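Local coordinates for glutaredoxin, CPYC type (PDB 7NCV), which probably reduces disulfides in glutathione-dependent reactions as a CPYC-type glutaredoxin of the thioredoxin fold, carrying electrons through a pair of cysteines, at residues 18-23 with 44-49. Sequence-based numbering, arbitrary orientation. Where two conformers were deposited one is given.
With NA (sodium ion), chain D.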
loop_
_atom_site.group_PDB
_atom_site.type_symbol
_atom_site.label_atom_id
_atom_site.label_comp_id
_atom_site.label_asym_id
_atom_site.label_seq_id
_atom_site.Cartn_x
_atom_site.Cartn_y
_atom_site.Cartn_z
ATOM N N LYS A 18 -2.598 10.145 0.654
ATOM C CA LYS A 18 -2.934 9.777 2.033
ATOM C C LYS A 18 -2.915 8.271 2.243
ATOM O O LYS A 18 -2.500 7.817 3.314
ATOM C CB LYS A 18 -4.296 10.351 2.415
ATOM C CG LYS A 18 -4.323 11.910 2.411
ATOM C CD LYS A 18 -5.670 12.402 2.854
ATOM C CE LYS A 18 -5.738 13.914 2.689
ATOM N NZ LYS A 18 -4.951 14.609 3.736
ATOM N N VAL A 19 -3.365 7.505 1.263
ATOM C CA VAL A 19 -3.412 6.039 1.363
ATOM C C VAL A 19 -3.013 5.500 -0.007
ATOM O O VAL A 19 -3.574 5.955 -1.027
ATOM C CB VAL A 19 -4.837 5.553 1.681
ATOM C CG1 VAL A 19 -4.901 4.016 1.711
ATOM C CG2 VAL A 19 -5.345 6.168 2.982
ATOM N N ILE A 20 -2.028 4.606 -0.047
ATOM C CA ILE A 20 -1.629 4.021 -1.325
ATOM C C ILE A 20 -1.272 2.552 -1.057
ATOM O O ILE A 20 -0.651 2.210 -0.036
ATOM C CB ILE A 20 -0.473 4.811 -2.002
ATOM C CG1 ILE A 20 -0.065 4.146 -3.321
ATOM C CG2 ILE A 20 0.749 4.916 -1.062
ATOM C CD1 ILE A 20 0.857 5.082 -4.197
ATOM N N VAL A 21 -1.666 1.682 -1.972
ATOM C CA VAL A 21 -1.439 0.242 -1.869
ATOM C C VAL A 21 -0.714 -0.169 -3.138
ATOM O O VAL A 21 -1.234 0.067 -4.245
ATOM C CB VAL A 21 -2.756 -0.522 -1.809
ATOM C CG1 VAL A 21 -2.466 -2.046 -1.659
ATOM C CG2 VAL A 21 -3.629 -0.010 -0.670
ATOM N N TYR A 22 0.450 -0.812 -3.004
ATOM C CA TYR A 22 1.109 -1.478 -4.108
ATOM C C TYR A 22 0.606 -2.910 -4.133
ATOM O O TYR A 22 0.570 -3.581 -3.086
ATOM C CB TYR A 22 2.628 -1.428 -3.917
ATOM C CG TYR A 22 3.105 -0.036 -4.245
ATOM C CD1 TYR A 22 3.417 0.303 -5.560
ATOM C CD2 TYR A 22 3.073 0.980 -3.281
ATOM C CE1 TYR A 22 3.747 1.621 -5.938
ATOM C CE2 TYR A 22 3.439 2.305 -3.613
ATOM C CZ TYR A 22 3.777 2.598 -4.942
ATOM O OH TYR A 22 4.122 3.914 -5.290
ATOM N N SER A 23 0.162 -3.353 -5.311
ATOM C CA SER A 23 -0.672 -4.554 -5.416
ATOM C C SER A 23 -0.372 -5.284 -6.711
ATOM O O SER A 23 0.396 -4.801 -7.563
ATOM C CB SER A 23 -2.126 -4.040 -5.342
ATOM O OG SER A 23 -3.119 -5.046 -5.617
ATOM N N LYS A 44 -11.651 5.686 -2.740
ATOM C CA LYS A 44 -11.043 6.998 -2.493
ATOM C C LYS A 44 -9.529 7.002 -2.521
ATOM O O LYS A 44 -8.949 8.077 -2.352
ATOM C CB LYS A 44 -11.537 7.545 -1.137
ATOM C CG LYS A 44 -13.050 7.815 -1.073
ATOM C CD LYS A 44 -13.503 8.382 0.288
ATOM C CE LYS A 44 -14.970 8.709 0.309
ATOM N NZ LYS A 44 -15.326 9.260 1.647
ATOM N N TYR A 45 -8.870 5.845 -2.690
ATOM C CA TYR A 45 -7.439 5.737 -2.453
ATOM C C TYR A 45 -6.781 5.119 -3.658
ATOM O O TYR A 45 -7.395 4.351 -4.415
ATOM C CB TYR A 45 -7.091 4.915 -1.189
ATOM C CG TYR A 45 -7.608 3.468 -1.190
ATOM C CD1 TYR A 45 -8.915 3.170 -0.765
ATOM C CD2 TYR A 45 -6.817 2.403 -1.687
ATOM C CE1 TYR A 45 -9.435 1.865 -0.785
ATOM C CE2 TYR A 45 -7.304 1.131 -1.730
ATOM C CZ TYR A 45 -8.602 0.852 -1.266
ATOM O OH TYR A 45 -9.089 -0.406 -1.317
ATOM N N THR A 46 -5.470 5.288 -3.701
ATOM C CA THR A 46 -4.668 4.853 -4.833
ATOM C C THR A 46 -4.235 3.399 -4.687
ATOM O O THR A 46 -3.700 3.002 -3.647
ATOM C CB THR A 46 -3.407 5.705 -4.956
ATOM O OG1 THR A 46 -3.833 6.998 -5.367
ATOM C CG2 THR A 46 -2.506 5.179 -6.035
ATOM N N VAL A 47 -4.453 2.608 -5.736
ATOM C CA VAL A 47 -3.837 1.298 -5.909
ATOM C C VAL A 47 -2.947 1.319 -7.130
ATOM O O VAL A 47 -3.368 1.782 -8.188
ATOM C CB VAL A 47 -4.900 0.192 -6.077
ATOM C CG1 VAL A 47 -4.231 -1.170 -6.265
ATOM C CG2 VAL A 47 -5.815 0.166 -4.862
ATOM N N VAL A 48 -1.701 0.854 -6.980
ATOM C CA VAL A 48 -0.756 0.727 -8.090
ATOM C C VAL A 48 -0.631 -0.776 -8.340
ATOM O O VAL A 48 -0.005 -1.494 -7.543
ATOM C CB VAL A 48 0.610 1.333 -7.761
ATOM C CG1 VAL A 48 1.524 1.201 -9.001
ATOM C CG2 VAL A 48 0.459 2.798 -7.341
ATOM N N GLU A 49 -1.199 -1.266 -9.434
ATOM C CA GLU A 49 -1.049 -2.683 -9.773
ATOM C C GLU A 49 0.234 -2.889 -10.543
ATOM O O GLU A 49 0.532 -2.143 -11.492
ATOM C CB GLU A 49 -2.233 -3.153 -10.616
ATOM C CG GLU A 49 -3.629 -2.970 -9.946
ATOM C CD GLU A 49 -3.918 -3.867 -8.757
ATOM O OE1 GLU A 49 -3.015 -4.604 -8.287
ATOM O OE2 GLU A 49 -5.070 -3.760 -8.283
HETATM NA NA NA D . 0.052 -3.518 -13.931
HETATM O O HOH W 1 -2.565 -4.159 -14.410
#
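The hydroxyl of S23 donates a hydrogen bond to the carboxylate of E49: OG lies 2.7 Å from OE1, which it meets on the syn side, 26° out of the carboxylate plane. The acid can reach it because its chain folds at the CB-CG bond (chi2 -69°), which brings CD back toward strand 19-23. K34 forms a salt bridge with OE2 of the same carboxylate and a weak hydrogen bond with S23 OG, so carboxylate, hydroxyl and ammonium close into a small polar cluster. An alanine in place of E49 would probably leave the S23 hydroxyl without this acceptor and K34 without this countercharge. The main chain of E49 serves a different partner, its carbonyl O binding a sodium ion at 2.8 Å.

Strands 19-23 and 46-49 run parallel, and their backbone bonds illustrate the usual alternation of such a pair. The backbone of V21 is held through both its polar atoms: N donates to T46 O, and O accepts from V48 N, 2.9 Å away; S23 N then donates to V48 O, while T46 N to V19 O is weak.

Side chains divide between the two faces. On one, I20 CD1 touches V48 CG2 at 3.9 Å, and the Y22 ring lies beside V48, CE1 being 3.6 Å from V48 CB. On the other, the Y45 ring crosses V19 and V21, with CE2 4.0 Å from V21 CG2, and its OH is hydrogen-bonded to N38 OD1.

Helix 28-41 connects the strands as a beta-alpha-beta crossover and packs on the V21 and Y45 face, where S23 touches C30 of the CxxC motif. Helix 3-16 covers I20 and Y22 on the opposite face; strand 74-77 flanks 19-23 antiparallel on its other side, and 46-49 is an outermost strand of the sheet.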